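Local coordinates for protein acetyl-CoA acetyltransferase A (PDB 6BJA) that probably acts as a thiolase of lipid metabolism, transferring acetyl groups between acetyl-CoA and acyl-CoA partners, and binds coenzyme A, at residues R25-S30 and E221-K226; Y113-V118 and V271-L276; E123-A128 and D146-D151. All blocks are in the same frame, centred on the assembly; numbering follows the deposited sequence.

Interaction 1 (R25-S30 and E221-K226); sequences RSTLTS and EDEEYK
Ser26 and Thr27 offer their hydroxyls to the carboxylate of Glu223, a small example of one acidic group gripping two neighbouring residues of a turn. Ser26 OG donates to Glu223 OE1 over 2.7 Å, arriving on the syn side and 18° out of the carboxylate plane. Thr27 OG1 lies 2.5 Å from Glu223 OE2, a hydrogen bond so short that its exact length should be read with caution.

The torsions bring the two hydroxyls round to the same acid. Ser26 holds OG anti to its own N (chi1 -170°), whereas in Thr27 it is CG2 that takes that position and OG1 stands beside N (chi1 -54°). Glu223 is stretched out beyond CG, and this reach carries its carboxylate across the gap between backbones whose nearest CA atoms, those of Thr27 and Glu223, are 8.9 Å apart.

Both hydroxyls sit at the start of a type I beta turn from Ser26 to Thr29. Ser26 O receives two donors from the same face of its plane, Thr29 N and Thr29 OG1. Across the gap, a salt bridge from Lys226 NZ to Glu221 OE1 ties together the ends of 221-226, and Glu224 OE2 bonds to Tyr188 OH of the coenzyme A site.

Glu223 OE1 also accepts from Ser23 N, and a weak, long ion pair reaches it from Arg227. With neutral donors at both oxygens and an arginine in the neighbourhood, the carboxylate is likely to remain ionised, fastening a surface loop through hydrogen bonds without a closely paired countercharge.

Interaction 2 (Y113-V118 and V271-L276); sequences YRRIVV and VQEGRL
Arg115 and Glu273 meet at one corner of the thiolase fold, where the start of strand 116-124 lies beside helix 268-274, a short helix that closes with a Schellman motif. The case illustrates how a single charged pair can join elements far apart in sequence.

The direct contact is ionic. Arg115 NH1 donates to Glu273 OE1 at 2.5 Å, a salt bridge short enough for its precise length to be taken with reserve, and bent, with an N-H...O angle of 133°. The guanidinium presents its edge, and OE1 is nearly in its plane; relative to the glutamate, NH1 stands well above the carboxylate plane. The two side chains cross at about a right angle, the arginine being bent at chi3 (69°) and the glutamate extended beyond CG. The stronger partner of this guanidinium is Glu269, one turn earlier in the same helix, whose OE2 makes a salt bridge with Arg115 NH2. The guanidinium thus reaches two carboxylates on one side of that helix.

Backbone hydrogen bonds supply the framework. Arg115 and Val117 pair with Ser267 and Leu265 of strand 257-267, the antiparallel neighbour that runs directly into the helix. At the far end Arg275 adopts positive phi, and Leu276 N and Arg275 N bond back to Val271 O and Gln272 O.

Apolar packing accompanies the charges: Arg115, Ile116 and Leu276 all touch Val270. Of the two Glu273 oxygens, OE1 alone is hydrogen-bonded to Arg115; Glu273 OE2 stays 3.8 Å from Arg115 NH1.

Interaction 3 (E123-A128 and D146-D151); sequences ESMSNA and DALQRD
Leu148 pushes its CD2 methyl into a shallow hollow formed by Met125 and Ala128, and this single branch makes most of the contact. Leu148 CD2 meets Ala128 CB at 3.7 Å and, roughly at a right angle to that direction, Met125 CB at 3.8 Å. The backbone adds to the wall, since Met125 O lies 3.7 Å from Leu148 CD2. Met125 also curls over the methyl: its chain is bent at chi3 (78°), which brings CE to 4.0 Å from Leu148 CD2, while the side chains as a whole slant across one another.

Ala128 serves as a low bump between two neighbours. Besides the leucine, it touches Ala147, the two CB atoms lying 4.1 Å apart, and small residues at both positions let the backbones approach until their CA atoms are 5.9 Å from each other.

The hollow is formed by the 3-10 turn 125-127, which follows strand 116-124 of the thiolase fold, and by Ala128 just after it; the leucine projects from the first turn of helix 147-153. Asp146 occupies the N-cap of that helix, its OD1 accepting from Leu148 N at 2.9 Å and so steadying the very residue that fills the hollow. Met125 borders the catalytic region: its side chain is about 6 Å from bound coenzyme A and from His355, a predicted proton acceptor.

Other residues extend the packing around the leucine. Ile256 and Leu64 of the same chain touch Leu148, as do Arg134 of the second subunit and Phe139 of the third. Asp146 reaches across both interfaces too, with OD1 in a salt bridge to Arg134 of the second subunit and OD2 accepting from Gly140 N of the third.

In the fold
Interactions 1 and 3 are neighbours, with centres 16 Å apart, and their segments touch: Arg25 N lies 2.8 Å from Ser126 OG, and Thr29 O 3.0 Å from Asn127 ND2, both probable hydrogen bonds. The loop 25-30 is thereby held from two sides, by Glu223 and by the 3-10 turn after strand 116-124. That same strand begins at interaction 2, whose centre is 36 Å from that of interaction 3 and 35 Å from that of interaction 1. Interaction 3 is the nearer to coenzyme A, which lies about 11 Å from the side chain of Ser26 in interaction 1, whereas interaction 2 sits away from the known sites.

Interaction 1 (R25-S30 and E221-K226)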
loop_
_atom_site.group_PDB
_atom_site.type_symbol
_atom_site.label_atom_id
_atom_site.label_comp_id
_atom_site.label_asym_id
_atom_site.label_seq_id
_atom_site.Cartn_x
_atom_site.Cartn_y
_atom_site.Cartn_z
ATOM N N ARG A 25 11.036 8.722 15.027
ATOM C CA ARG A 25 11.719 7.506 14.595
ATOM C C ARG A 25 13.039 7.338 15.337
ATOM O O ARG A 25 14.051 6.968 14.748
ATOM C CB ARG A 25 11.970 7.517 13.085
ATOM C CG ARG A 25 10.731 7.744 12.212
ATOM C CD ARG A 25 9.736 6.616 12.322
ATOM N NE ARG A 25 10.311 5.317 11.990
ATOM C CZ ARG A 25 9.720 4.145 12.205
ATOM N NH1 ARG A 25 8.498 4.079 12.732
ATOM N NH2 ARG A 25 10.357 3.021 11.889
ATOM N N SER A 26 13.005 7.599 16.637
ATOM C CA SER A 26 14.189 7.509 17.487
ATOM C C SER A 26 14.001 6.458 18.576
ATOM O O SER A 26 13.429 5.393 18.336
ATOM C CB SER A 26 14.479 8.892 18.083
ATOM O OG SER A 26 15.749 8.923 18.726
ATOM N N THR A 27 14.490 6.766 19.771
ATOM C CA THR A 27 14.621 5.806 20.842
ATOM C C THR A 27 13.327 5.120 21.268
ATOM O O THR A 27 13.349 3.958 21.670
ATOM C CB THR A 27 15.245 6.512 22.048
ATOM O OG1 THR A 27 16.474 7.146 21.633
ATOM C CG2 THR A 27 15.518 5.537 23.187
ATOM N N LEU A 28 12.197 5.809 21.141
ATOM C CA LEU A 28 10.928 5.238 21.567
ATOM C C LEU A 28 10.126 4.616 20.424
ATOM O O LEU A 28 8.978 4.264 20.624
ATOM C CB LEU A 28 10.064 6.301 22.256
ATOM C CG LEU A 28 10.650 6.922 23.523
ATOM C CD1 LEU A 28 9.672 7.935 24.074
ATOM C CD2 LEU A 28 10.979 5.856 24.568
ATOM N N THR A 29 10.716 4.455 19.246
ATOM C CA THR A 29 9.965 3.903 18.109
ATOM C C THR A 29 9.299 2.570 18.421
ATOM O O THR A 29 8.184 2.312 17.989
ATOM C CB THR A 29 10.873 3.714 16.886
ATOM O OG1 THR A 29 11.408 4.972 16.487
ATOM C CG2 THR A 29 10.101 3.152 15.707
ATOM N N SER A 30 9.967 1.718 19.195
ATOM C CA SER A 30 9.431 0.392 19.455
ATOM C C SER A 30 8.298 0.384 20.481
ATOM O O SER A 30 7.666 -0.662 20.718
ATOM C CB SER A 30 10.554 -0.526 19.920
ATOM O OG SER A 30 11.009 -0.142 21.198
ATOM N N GLU A 221 16.341 11.412 29.249
ATOM C CA GLU A 221 16.424 12.846 28.928
ATOM C C GLU A 221 15.707 13.141 27.615
ATOM O O GLU A 221 15.745 12.337 26.702
ATOM C CB GLU A 221 17.879 13.318 28.796
ATOM C CG GLU A 221 18.729 13.138 30.008
ATOM C CD GLU A 221 20.097 13.787 29.828
ATOM O OE1 GLU A 221 20.431 14.201 28.691
ATOM O OE2 GLU A 221 20.821 13.889 30.837
ATOM N N ASP A 222 15.066 14.298 27.531
ATOM C CA ASP A 222 14.501 14.773 26.287
ATOM C C ASP A 222 15.560 14.768 25.189
ATOM O O ASP A 222 16.729 15.074 25.447
ATOM C CB ASP A 222 13.942 16.192 26.452
ATOM C CG ASP A 222 12.819 16.276 27.474
ATOM O OD1 ASP A 222 11.953 15.362 27.531
ATOM O OD2 ASP A 222 12.786 17.268 28.221
ATOM N N GLU A 223 15.162 14.434 23.969
ATOM C CA GLU A 223 16.101 14.330 22.855
ATOM C C GLU A 223 16.216 15.567 21.982
ATOM O O GLU A 223 17.284 15.858 21.474
ATOM C CB GLU A 223 15.724 13.137 21.961
ATOM C CG GLU A 223 15.830 11.811 22.653
ATOM C CD GLU A 223 15.775 10.603 21.716
ATOM O OE1 GLU A 223 15.105 10.679 20.660
ATOM O OE2 GLU A 223 16.419 9.571 22.038
ATOM N N GLU A 224 15.113 16.278 21.752
ATOM C CA GLU A 224 15.120 17.297 20.706
ATOM C C GLU A 224 16.062 18.445 20.997
ATOM O O GLU A 224 16.654 18.995 20.069
ATOM C CB GLU A 224 13.712 17.847 20.479
ATOM C CG GLU A 224 13.660 19.117 19.584
ATOM C CD GLU A 224 14.245 18.951 18.170
ATOM O OE1 GLU A 224 14.199 17.815 17.615
ATOM O OE2 GLU A 224 14.714 19.985 17.591
ATOM N N TYR A 225 16.201 18.836 22.259
ATOM C CA TYR A 225 16.917 20.082 22.554
ATOM C C TYR A 225 18.394 19.963 22.200
ATOM O O TYR A 225 19.071 20.986 22.013
ATOM C CB TYR A 225 16.738 20.478 24.019
ATOM C CG TYR A 225 17.624 19.739 25.002
ATOM C CD1 TYR A 225 17.216 18.543 25.567
ATOM C CD2 TYR A 225 18.856 20.252 25.376
ATOM C CE1 TYR A 225 18.014 17.859 26.459
ATOM C CE2 TYR A 225 19.662 19.573 26.267
ATOM C CZ TYR A 225 19.240 18.390 26.808
ATOM O OH TYR A 225 20.045 17.703 27.710
ATOM N N LYS A 226 18.888 18.729 22.099
ATOM C CA LYS A 226 20.298 18.496 21.752
ATOM C C LYS A 226 20.589 18.628 20.256
ATOM O O LYS A 226 21.759 18.629 19.847
ATOM C CB LYS A 226 20.730 17.108 22.232
ATOM C CG LYS A 226 20.527 16.909 23.718
ATOM C CD LYS A 226 20.889 15.495 24.151
ATOM C CE LYS A 226 19.981 14.998 25.271
ATOM N NZ LYS A 226 20.441 13.704 25.841
#

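Interaction 2 (Y113-V118 and V271-L276)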
loop_
_atom_site.group_PDB
_atom_site.type_symbol
_atom_site.label_atom_id
_atom_site.label_comp_id
_atom_site.label_asym_id
_atom_site.label_seq_id
_atom_site.Cartn_x
_atom_site.Cartn_y
_atom_site.Cartn_z
ATOM N N TYR A 113 -19.585 13.517 40.503
ATOM C CA TYR A 113 -19.714 12.190 39.913
ATOM C C TYR A 113 -18.546 11.301 40.289
ATOM O O TYR A 113 -18.724 10.120 40.603
ATOM C CB TYR A 113 -19.804 12.295 38.405
ATOM C CG TYR A 113 -20.023 11.002 37.679
ATOM C CD1 TYR A 113 -21.029 10.120 38.066
ATOM C CD2 TYR A 113 -19.283 10.683 36.553
ATOM C CE1 TYR A 113 -21.250 8.961 37.379
ATOM C CE2 TYR A 113 -19.498 9.528 35.860
ATOM C CZ TYR A 113 -20.488 8.660 36.283
ATOM O OH TYR A 113 -20.710 7.502 35.595
ATOM N N ARG A 114 -17.351 11.884 40.246
ATOM C CA ARG A 114 -16.112 11.168 40.589
ATOM C C ARG A 114 -15.365 11.817 41.740
ATOM O O ARG A 114 -15.508 13.017 42.004
ATOM C CB ARG A 114 -15.160 11.119 39.392
ATOM C CG ARG A 114 -15.700 10.479 38.165
ATOM C CD ARG A 114 -16.185 9.076 38.406
ATOM N NE ARG A 114 -16.472 8.392 37.155
ATOM C CZ ARG A 114 -16.993 7.179 37.066
ATOM N NH1 ARG A 114 -17.271 6.491 38.173
ATOM N NH2 ARG A 114 -17.219 6.631 35.885
ATOM N N ARG A 115 -14.525 11.009 42.390
ATOM C CA ARG A 115 -13.647 11.478 43.455
ATOM C C ARG A 115 -12.186 11.468 43.028
ATOM O O ARG A 115 -11.407 12.287 43.487
ATOM C CB ARG A 115 -13.800 10.607 44.700
ATOM C CG ARG A 115 -15.073 10.857 45.504
ATOM C CD ARG A 115 -15.393 9.651 46.397
ATOM N NE ARG A 115 -14.461 9.454 47.510
ATOM C CZ ARG A 115 -14.594 10.012 48.712
ATOM N NH1 ARG A 115 -13.705 9.772 49.658
ATOM N NH2 ARG A 115 -15.608 10.826 48.969
ATOM N N ILE A 116 -11.821 10.494 42.198
ATOM C CA ILE A 116 -10.422 10.244 41.839
ATOM C C ILE A 116 -10.337 9.828 40.378
ATOM O O ILE A 116 -10.964 8.868 39.976
ATOM C CB ILE A 116 -9.796 9.131 42.697
ATOM C CG1 ILE A 116 -9.899 9.475 44.185
ATOM C CG2 ILE A 116 -8.335 8.927 42.300
ATOM C CD1 ILE A 116 -9.624 8.286 45.095
ATOM N N VAL A 117 -9.558 10.546 39.571
ATOM C CA VAL A 117 -9.383 10.134 38.190
ATOM C C VAL A 117 -7.940 10.317 37.757
ATOM O O VAL A 117 -7.181 11.053 38.401
ATOM C CB VAL A 117 -10.282 10.926 37.216
ATOM C CG1 VAL A 117 -11.766 10.886 37.645
ATOM C CG2 VAL A 117 -9.830 12.317 37.102
ATOM N N VAL A 118 -7.564 9.631 36.682
ATOM C CA VAL A 118 -6.284 9.901 36.047
ATOM C C VAL A 118 -6.544 10.489 34.657
ATOM O O VAL A 118 -7.358 9.967 33.881
ATOM C CB VAL A 118 -5.382 8.634 35.985
ATOM C CG1 VAL A 118 -5.931 7.532 35.076
ATOM C CG2 VAL A 118 -3.951 9.057 35.573
ATOM N N VAL A 271 -8.787 14.053 49.698
ATOM C CA VAL A 271 -7.598 14.591 50.319
ATOM C C VAL A 271 -7.757 14.619 51.834
ATOM O O VAL A 271 -6.875 14.179 52.561
ATOM C CB VAL A 271 -7.308 15.989 49.770
ATOM C CG1 VAL A 271 -6.207 16.665 50.544
ATOM C CG2 VAL A 271 -6.944 15.875 48.301
ATOM N N GLN A 272 -8.895 15.115 52.302
ATOM C CA GLN A 272 -9.144 15.223 53.731
ATOM C C GLN A 272 -9.183 13.841 54.382
ATOM O O GLN A 272 -8.499 13.587 55.380
ATOM C CB GLN A 272 -10.456 15.975 53.987
ATOM C CG GLN A 272 -10.311 17.495 54.151
ATOM C CD GLN A 272 -10.584 18.291 52.872
ATOM O OE1 GLN A 272 -11.731 18.645 52.581
ATOM N NE2 GLN A 272 -9.525 18.593 52.115
ATOM N N GLU A 273 -9.966 12.941 53.804
ATOM C CA GLU A 273 -10.135 11.603 54.366
ATOM C C GLU A 273 -8.834 10.804 54.376
ATOM O O GLU A 273 -8.613 9.980 55.257
ATOM C CB GLU A 273 -11.195 10.832 53.585
ATOM C CG GLU A 273 -12.613 11.312 53.833
ATOM C CD GLU A 273 -13.640 10.629 52.940
ATOM O OE1 GLU A 273 -13.257 9.757 52.127
ATOM O OE2 GLU A 273 -14.838 10.969 53.052
ATOM N N GLY A 274 -7.974 11.057 53.395
ATOM C CA GLY A 274 -6.743 10.307 53.232
ATOM C C GLY A 274 -5.530 10.925 53.892
ATOM O O GLY A 274 -4.451 10.337 53.865
ATOM N N ARG A 275 -5.701 12.104 54.479
ATOM C CA ARG A 275 -4.591 12.871 55.016
ATOM C C ARG A 275 -3.507 13.087 53.954
ATOM O O ARG A 275 -2.313 13.018 54.234
ATOM C CB ARG A 275 -4.019 12.162 56.242
ATOM C CG ARG A 275 -5.074 11.832 57.281
ATOM C CD ARG A 275 -4.451 11.197 58.510
ATOM N NE ARG A 275 -3.460 12.082 59.119
ATOM C CZ ARG A 275 -2.665 11.744 60.131
ATOM N NH1 ARG A 275 -2.730 10.529 60.662
ATOM N NH2 ARG A 275 -1.800 12.627 60.610
ATOM N N LEU A 276 -3.937 13.359 52.726
ATOM C CA LEU A 276 -3.011 13.531 51.616
ATOM C C LEU A 276 -2.384 14.912 51.564
ATOM O O LEU A 276 -2.905 15.877 52.126
ATOM C CB LEU A 276 -3.726 13.264 50.288
ATOM C CG LEU A 276 -4.435 11.925 50.173
ATOM C CD1 LEU A 276 -5.075 11.775 48.804
ATOM C CD2 LEU A 276 -3.471 10.762 50.453
#

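Interaction 3 (E123-A128 and D146-D151)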
loop_
_atom_site.group_PDB
_atom_site.type_symbol
_atom_site.label_atom_id
_atom_site.label_comp_id
_atom_site.label_asym_id
_atom_site.label_seq_id
_atom_site.Cartn_x
_atom_site.Cartn_y
_atom_site.Cartn_z
ATOM N N GLU A 123 1.246 10.176 22.783
ATOM C CA GLU A 123 1.319 10.225 21.341
ATOM C C GLU A 123 2.594 9.577 20.870
ATOM O O GLU A 123 3.681 9.886 21.372
ATOM C CB GLU A 123 1.245 11.669 20.834
ATOM C CG GLU A 123 0.867 11.763 19.363
ATOM C CD GLU A 123 -0.637 11.600 19.135
ATOM O OE1 GLU A 123 -1.404 12.371 19.759
ATOM O OE2 GLU A 123 -1.045 10.738 18.319
ATOM N N SER A 124 2.456 8.653 19.922
ATOM C CA SER A 124 3.602 8.069 19.247
ATOM C C SER A 124 3.519 8.452 17.785
ATOM O O SER A 124 2.937 7.730 16.965
ATOM C CB SER A 124 3.627 6.559 19.385
ATOM O OG SER A 124 4.762 6.011 18.734
ATOM N N MET A 125 4.104 9.585 17.450
ATOM C CA MET A 125 4.036 10.033 16.081
ATOM C C MET A 125 4.918 9.157 15.192
ATOM O O MET A 125 4.655 9.003 13.996
ATOM C CB MET A 125 4.392 11.511 16.012
ATOM C CG MET A 125 3.439 12.346 16.850
ATOM S SD MET A 125 3.701 14.137 16.888
ATOM C CE MET A 125 3.014 14.675 15.296
ATOM N N SER A 126 5.917 8.511 15.796
ATOM C CA SER A 126 6.745 7.547 15.088
ATOM C C SER A 126 5.959 6.407 14.469
ATOM O O SER A 126 6.402 5.808 13.498
ATOM C CB SER A 126 7.775 6.946 16.034
ATOM O OG SER A 126 8.728 7.922 16.438
ATOM N N ASN A 127 4.831 6.058 15.079
ATOM C CA ASN A 127 4.062 4.906 14.631
ATOM C C ASN A 127 2.770 5.256 13.899
ATOM O O ASN A 127 1.961 4.370 13.600
ATOM C CB ASN A 127 3.766 4.023 15.828
ATOM C CG ASN A 127 4.980 3.252 16.242
ATOM O OD1 ASN A 127 5.437 2.384 15.504
ATOM N ND2 ASN A 127 5.534 3.580 17.401
ATOM N N ALA A 128 2.579 6.527 13.571
ATOM C CA ALA A 128 1.445 6.927 12.741
ATOM C C ALA A 128 1.614 6.327 11.347
ATOM O O ALA A 128 2.677 6.466 10.731
ATOM C CB ALA A 128 1.371 8.428 12.676
ATOM N N ASP A 146 -0.476 10.283 4.375
ATOM C CA ASP A 146 0.288 10.275 5.621
ATOM C C ASP A 146 -0.584 10.720 6.788
ATOM O O ASP A 146 -1.070 11.844 6.806
ATOM C CB ASP A 146 1.496 11.192 5.466
ATOM C CG ASP A 146 2.508 11.037 6.581
ATOM O OD1 ASP A 146 2.112 10.660 7.698
ATOM O OD2 ASP A 146 3.716 11.261 6.324
ATOM N N ALA A 147 -0.799 9.834 7.755
ATOM C CA ALA A 147 -1.608 10.157 8.920
ATOM C C ALA A 147 -1.123 11.435 9.603
ATOM O O ALA A 147 -1.927 12.212 10.097
ATOM C CB ALA A 147 -1.596 9.001 9.922
ATOM N N LEU A 148 0.187 11.632 9.647
ATOM C CA LEU A 148 0.739 12.808 10.324
ATOM C C LEU A 148 0.260 14.092 9.691
ATOM O O LEU A 148 -0.066 15.055 10.380
ATOM C CB LEU A 148 2.264 12.775 10.308
ATOM C CG LEU A 148 2.978 11.654 11.028
ATOM C CD1 LEU A 148 4.444 11.712 10.651
ATOM C CD2 LEU A 148 2.810 11.808 12.517
ATOM N N GLN A 149 0.214 14.089 8.363
ATOM C CA GLN A 149 -0.257 15.226 7.606
ATOM C C GLN A 149 -1.765 15.379 7.714
ATOM O O GLN A 149 -2.283 16.387 8.178
ATOM C CB GLN A 149 0.147 15.035 6.156
ATOM C CG GLN A 149 0.227 16.264 5.320
ATOM C CD GLN A 149 1.025 15.989 4.060
ATOM O OE1 GLN A 149 0.666 15.112 3.266
ATOM N NE2 GLN A 149 2.139 16.701 3.893
ATOM N N ARG A 150 -2.477 14.354 7.276
ATOM C CA ARG A 150 -3.912 14.452 7.143
ATOM C C ARG A 150 -4.640 14.608 8.478
ATOM O O ARG A 150 -5.563 15.418 8.589
ATOM C CB ARG A 150 -4.433 13.234 6.400
ATOM C CG ARG A 150 -5.942 13.113 6.356
ATOM C CD ARG A 150 -6.593 14.263 5.633
ATOM N NE ARG A 150 -8.026 14.009 5.534
ATOM C CZ ARG A 150 -8.973 14.944 5.458
ATOM N NH1 ARG A 150 -8.675 16.237 5.487
ATOM N NH2 ARG A 150 -10.240 14.573 5.363
ATOM N N ASP A 151 -4.241 13.842 9.491
ATOM C CA ASP A 151 -4.959 13.840 10.761
ATOM C C ASP A 151 -4.248 14.635 11.867
ATOM O O ASP A 151 -4.809 14.833 12.943
ATOM C CB ASP A 151 -5.179 12.389 11.220
ATOM C CG ASP A 151 -6.126 11.599 10.302
ATOM O OD1 ASP A 151 -6.908 12.217 9.552
ATOM O OD2 ASP A 151 -6.098 10.344 10.357
#